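Local coordinates for protein methyltransferase (Bacteroides thetaiotaomicron, PDB 3FQ6) that probably belongs to a methyltransferase of the tetrapyrrole (corrin/porphyrin) methylase family, which transfers methyl groups to its substrate, at residues A[30-35]-A[56-61]; A[74-77]-A[83-86]. One frame throughout, in Å; residues are numbered along the deposited sequence.

Interaction 1: residues A[30-35]-A[56-61]; sequences KGRQTR and LKTLTQ. With SO4 (sulfate ion), chain C.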
loop_
_atom_site.group_PDB
_atom_site.type_symbol
_atom_site.label_atom_id
_atom_site.label_comp_id
_atom_site.label_asym_id
_atom_site.label_seq_id
_atom_site.Cartn_x
_atom_site.Cartn_y
_atom_site.Cartn_z
ATOM N N LYS A 30 -3.123 13.096 -14.097
ATOM C CA LYS A 30 -2.411 14.320 -13.691
ATOM C C LYS A 30 -1.842 14.247 -12.263
ATOM O O LYS A 30 -2.493 13.719 -11.351
ATOM C CB LYS A 30 -3.315 15.546 -13.873
ATOM C CG LYS A 30 -4.811 15.260 -13.638
ATOM C CD LYS A 30 -5.680 15.784 -14.783
ATOM C CE LYS A 30 -5.501 14.928 -16.039
ATOM N NZ LYS A 30 -6.129 15.497 -17.297
ATOM N N GLY A 31 -0.604 14.710 -12.084
ATOM C CA GLY A 31 0.024 14.780 -10.756
ATOM C C GLY A 31 0.358 13.482 -10.030
ATOM O O GLY A 31 0.864 13.511 -8.893
ATOM N N ARG A 32 0.105 12.342 -10.670
ATOM C CA ARG A 32 0.459 11.049 -10.073
ATOM C C ARG A 32 1.967 10.782 -9.899
ATOM O O ARG A 32 2.423 10.338 -8.840
ATOM C CB ARG A 32 -0.141 9.914 -10.887
ATOM C CG ARG A 32 0.122 8.557 -10.245
ATOM C CD ARG A 32 -0.300 7.445 -11.174
ATOM N NE ARG A 32 -0.356 6.135 -10.528
ATOM C CZ ARG A 32 -1.310 5.742 -9.685
ATOM N NH1 ARG A 32 -1.287 4.523 -9.198
ATOM N NH2 ARG A 32 -2.299 6.554 -9.341
ATOM N N GLN A 33 2.720 11.016 -10.970
ATOM C CA GLN A 33 4.131 10.686 -11.046
ATOM C C GLN A 33 4.888 11.635 -10.136
ATOM O O GLN A 33 5.857 11.227 -9.488
ATOM C CB GLN A 33 4.618 10.800 -12.503
ATOM C CG GLN A 33 6.061 10.386 -12.707
ATOM C CD GLN A 33 6.617 10.745 -14.070
ATOM O OE1 GLN A 33 6.242 11.757 -14.691
ATOM N NE2 GLN A 33 7.545 9.922 -14.541
ATOM N N THR A 34 4.424 12.890 -10.104
ATOM C CA THR A 34 4.881 13.896 -9.174
ATOM C C THR A 34 4.817 13.382 -7.732
ATOM O O THR A 34 5.789 13.534 -6.972
ATOM C CB THR A 34 4.025 15.147 -9.313
ATOM O OG1 THR A 34 4.359 15.787 -10.541
ATOM C CG2 THR A 34 4.246 16.125 -8.174
ATOM N N ARG A 35 3.678 12.791 -7.356
ATOM C CA ARG A 35 3.505 12.256 -6.004
ATOM C C ARG A 35 4.492 11.093 -5.830
ATOM O O ARG A 35 5.223 11.015 -4.828
ATOM C CB ARG A 35 2.055 11.800 -5.720
ATOM C CG ARG A 35 0.942 12.885 -5.786
ATOM C CD ARG A 35 0.960 13.913 -4.682
ATOM N NE ARG A 35 1.272 13.288 -3.405
ATOM C CZ ARG A 35 2.304 13.624 -2.622
ATOM N NH1 ARG A 35 3.113 14.625 -2.963
ATOM N NH2 ARG A 35 2.522 12.969 -1.483
ATOM N N LEU A 56 -3.263 -4.081 -8.353
ATOM C CA LEU A 56 -2.078 -4.743 -8.890
ATOM C C LEU A 56 -1.188 -3.789 -9.711
ATOM O O LEU A 56 0.045 -3.859 -9.636
ATOM C CB LEU A 56 -2.488 -5.907 -9.792
ATOM C CG LEU A 56 -1.687 -7.225 -9.868
ATOM C CD1 LEU A 56 -1.694 -7.702 -11.297
ATOM C CD2 LEU A 56 -0.238 -7.212 -9.296
ATOM N N LYS A 57 -1.808 -2.919 -10.516
ATOM C CA LYS A 57 -1.056 -1.910 -11.257
ATOM C C LYS A 57 -0.276 -1.022 -10.301
ATOM O O LYS A 57 0.857 -0.650 -10.572
ATOM C CB LYS A 57 -1.992 -1.060 -12.081
ATOM C CG LYS A 57 -1.300 0.070 -12.813
ATOM C CD LYS A 57 -1.936 0.306 -14.202
ATOM C CE LYS A 57 -1.474 1.610 -14.812
ATOM N NZ LYS A 57 -2.029 1.740 -16.200
ATOM N N THR A 58 -0.892 -0.707 -9.164
ATOM C CA THR A 58 -0.281 0.159 -8.184
ATOM C C THR A 58 0.902 -0.515 -7.486
ATOM O O THR A 58 1.977 0.079 -7.367
ATOM C CB THR A 58 -1.351 0.625 -7.208
ATOM O OG1 THR A 58 -2.179 1.555 -7.896
ATOM C CG2 THR A 58 -0.770 1.280 -5.956
ATOM N N LEU A 59 0.729 -1.752 -7.046
ATOM C CA LEU A 59 1.837 -2.485 -6.432
ATOM C C LEU A 59 3.008 -2.660 -7.397
ATOM O O LEU A 59 4.165 -2.657 -6.977
ATOM C CB LEU A 59 1.384 -3.856 -5.951
ATOM C CG LEU A 59 0.282 -3.882 -4.908
ATOM C CD1 LEU A 59 -0.101 -5.332 -4.589
ATOM C CD2 LEU A 59 0.761 -3.107 -3.668
ATOM N N THR A 60 2.709 -2.784 -8.692
ATOM C CA THR A 60 3.744 -2.924 -9.724
ATOM C C THR A 60 4.496 -1.606 -9.893
ATOM O O THR A 60 5.716 -1.546 -9.822
ATOM C CB THR A 60 3.098 -3.378 -11.034
ATOM O OG1 THR A 60 2.373 -4.586 -10.773
ATOM C CG2 THR A 60 4.138 -3.625 -12.120
ATOM N N GLN A 61 3.751 -0.535 -10.085
ATOM C CA GLN A 61 4.342 0.781 -10.102
ATOM C C GLN A 61 5.142 1.127 -8.844
ATOM O O GLN A 61 6.177 1.787 -8.959
ATOM C CB GLN A 61 3.253 1.799 -10.276
ATOM C CG GLN A 61 3.710 3.016 -10.928
ATOM C CD GLN A 61 2.565 3.806 -11.438
ATOM O OE1 GLN A 61 1.425 3.640 -10.987
ATOM N NE2 GLN A 61 2.843 4.690 -12.385
HETATM S S SO4 C . 2.642 14.250 -13.503
HETATM O O1 SO4 C . 3.820 14.823 -14.127
HETATM O O2 SO4 C . 1.479 15.098 -13.777
HETATM O O3 SO4 C . 2.412 12.872 -13.962
HETATM O O4 SO4 C . 2.882 14.263 -12.063
#

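Interaction 2: residues A[74-77]-A[83-86]; sequences VSRE and EETV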
loop_
_atom_site.group_PDB
_atom_site.type_symbol
_atom_site.label_atom_id
_atom_site.label_comp_id
_atom_site.label_asym_id
_atom_site.label_seq_id
_atom_site.Cartn_x
_atom_site.Cartn_y
_atom_site.Cartn_z
ATOM N N VAL A 74 -1.043 -5.205 2.829
ATOM C CA VAL A 74 -2.334 -4.893 2.153
ATOM C C VAL A 74 -3.416 -5.422 3.051
ATOM O O VAL A 74 -3.383 -6.602 3.460
ATOM C CB VAL A 74 -2.451 -5.575 0.729
ATOM C CG1 VAL A 74 -3.799 -5.334 0.109
ATOM C CG2 VAL A 74 -1.312 -5.124 -0.231
ATOM N N SER A 75 -4.356 -4.552 3.395
ATOM C CA SER A 75 -5.501 -4.949 4.169
ATOM C C SER A 75 -6.706 -4.800 3.294
ATOM O O SER A 75 -6.886 -3.767 2.634
ATOM C CB SER A 75 -5.633 -4.041 5.376
ATOM O OG SER A 75 -4.499 -4.236 6.188
ATOM N N ARG A 76 -7.512 -5.852 3.254
ATOM C CA ARG A 76 -8.712 -5.895 2.425
ATOM C C ARG A 76 -9.890 -6.242 3.310
ATOM O O ARG A 76 -9.905 -7.339 3.872
ATOM C CB ARG A 76 -8.619 -7.002 1.367
ATOM C CG ARG A 76 -7.685 -6.789 0.220
ATOM C CD ARG A 76 -7.697 -8.043 -0.690
ATOM N NE ARG A 76 -9.042 -8.500 -1.045
ATOM C CZ ARG A 76 -9.410 -9.774 -1.242
ATOM N NH1 ARG A 76 -10.669 -10.058 -1.573
ATOM N NH2 ARG A 76 -8.547 -10.768 -1.096
ATOM N N GLU A 77 -10.845 -5.302 3.437
ATOM C CA GLU A 77 -12.217 -5.561 3.938
ATOM C C GLU A 77 -12.894 -6.306 2.830
ATOM O O GLU A 77 -13.209 -5.696 1.819
ATOM C CB GLU A 77 -13.025 -4.277 4.074
ATOM C CG GLU A 77 -12.432 -3.191 4.896
ATOM C CD GLU A 77 -13.071 -3.108 6.238
ATOM O OE1 GLU A 77 -12.314 -2.948 7.223
ATOM O OE2 GLU A 77 -14.325 -3.221 6.313
ATOM N N GLU A 83 -12.202 -10.028 6.721
ATOM C CA GLU A 83 -11.032 -9.233 6.308
ATOM C C GLU A 83 -9.681 -9.987 6.371
ATOM O O GLU A 83 -9.520 -10.959 7.108
ATOM C CB GLU A 83 -10.972 -7.929 7.103
ATOM C CG GLU A 83 -10.670 -8.145 8.585
ATOM C CD GLU A 83 -11.192 -7.025 9.470
ATOM O OE1 GLU A 83 -11.812 -7.337 10.510
ATOM O OE2 GLU A 83 -10.987 -5.838 9.123
ATOM N N GLU A 84 -8.712 -9.507 5.602
ATOM C CA GLU A 84 -7.411 -10.163 5.511
ATOM C C GLU A 84 -6.244 -9.175 5.439
ATOM O O GLU A 84 -6.403 -8.029 5.003
ATOM C CB GLU A 84 -7.363 -11.105 4.303
ATOM C CG GLU A 84 -7.359 -10.363 2.967
ATOM C CD GLU A 84 -7.078 -11.271 1.788
ATOM O OE1 GLU A 84 -7.280 -12.501 1.941
ATOM O OE2 GLU A 84 -6.681 -10.762 0.707
ATOM N N THR A 85 -5.068 -9.651 5.862
ATOM C CA THR A 85 -3.821 -8.899 5.825
ATOM C C THR A 85 -2.835 -9.714 5.006
ATOM O O THR A 85 -2.733 -10.932 5.165
ATOM C CB THR A 85 -3.267 -8.707 7.230
ATOM O OG1 THR A 85 -4.349 -8.430 8.120
ATOM C CG2 THR A 85 -2.286 -7.592 7.280
ATOM N N VAL A 86 -2.143 -9.037 4.097
ATOM C CA VAL A 86 -1.080 -9.672 3.318
ATOM C C VAL A 86 0.188 -8.861 3.506
ATOM O O VAL A 86 0.171 -7.643 3.404
ATOM C CB VAL A 86 -1.473 -9.827 1.836
ATOM C CG1 VAL A 86 -0.363 -10.540 1.033
ATOM C CG2 VAL A 86 -2.852 -10.584 1.723
HETATM O O HOH W 1 -3.705 -5.051 8.514
#

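Interaction 1: residues A[30-35]-A[56-61]
The guanidinium edge of Arg-32 meets the amide oxygen of Gln-61, a case of two helices joined through a pair of polar side chains. Arg-32 NE donates to Gln-61 OE1 at 3.1 Å with an N-H...O angle of 161°, and the oxygen lies almost in the guanidinium plane. NH1 adds a weak second bond, 3.4 Å from Arg-32 NH1 to Gln-61 OE1. The donor NE stands 34° off the carbonyl plane, and the two flat groups are turned against each other. Arg-32 spans the gap by an extended chain, CG lying opposite the backbone N (chi1 -176°). Its remaining nitrogen, NH2, bonds to Pro-27 O, which together with Gln-61 should fix the rotation of the head. Buried Thr-58 lies at the same edge, its OG1 hydrogen-bonded to Glu-50.

This polar contact is the compact part; on the solvent side Gly-31 and Thr-34 turn to a sulfate. There Gly-31 N donates a hydrogen bond to sulfate O2, 2.7 Å away, while Thr-34 N reaches sulfate O4 at 2.8 Å and Thr-34 OG1 the same O4 at 2.6 Å. The ion, probably from the crystallisation liquor, thus sits at an exposed helix start, where the helix dipole would help to hold it. Gly-31 takes the N-cap position, and its backbone N-H joins that of Thr-34 in a helix N-terminal anion-binding site.

Interaction 2: residues A[74-77]-A[83-86]
Glu-84 OE2 receives the shortest polar bond between the two strands, 2.6 Å from Arg-76 NH2, in a salt bridge. The bond is bent, with an N-H...O angle of 133°. NH2 comes to the oxygen from above the carboxylate, 62° out of its plane, and the guanidinium stands nearly perpendicular to that group; this is therefore a single-point contact and not a side-on, two-pronged pair. The two side chains run side by side and point the same way. Glu-84 places CG between its backbone N and carbonyl carbon (chi1 70°), and from there extends alongside Arg-76, whose CD passes 3.2 Å from Glu-84 OE2. Arg-76 NE is held by Arg-103 O, so the guanidinium is gripped from more than one direction; the positive charge of Arg-76 would probably help keep Glu-84 ionised.

Beneath these side chains lies a regular backbone ladder. Val-74 pairs with Val-86 and Arg-76 with Glu-84 as hydrogen-bonded pairs, each through two bonds; Val-74 N to Val-86 O measures 2.8 Å and Arg-76 N to Glu-84 O 3.0 Å. On the same face as the salt bridge, Val-74 and Val-86 both pack against Phe-97 of helix 90-99.

The other face carries Ser-75, Thr-85, Glu-77 and Glu-83. A water lies 2.6 Å from Ser-75 OG, with a weak link to Thr-85 OG1. Farther along, Glu-77 OE1 and Glu-83 OE2 approach to 3.7 Å, a like-charge pair that might raise the proton affinity of either carboxylate. Strand 71-77 also bonds to strand 105-110, while 83-87 is outermost within the chain: an antiparallel beta hairpin at the margin of a mixed sheet.

Interaction 1 and interaction 2 lie on opposite sides of the chain's centre, about 21 Å apart between centres, and share no secondary-structure element, although helix 55-66 and strand 71-77 follow each other in the chain. Both are partly buried. Between helices, the 30-35/56-61 contact is small and rests on side-chain chemistry alone, whereas the 74-77/83-86 contact buries over three times the surface and is carried first by main-chain bonds. An arginine is central to each, yet one meets a neutral amide and the other a carboxylate. Helix 90-99 relates the two indirectly: it packs against Leu-56 and Leu-59 in interaction 1's second helix, and against both valines of the hairpin.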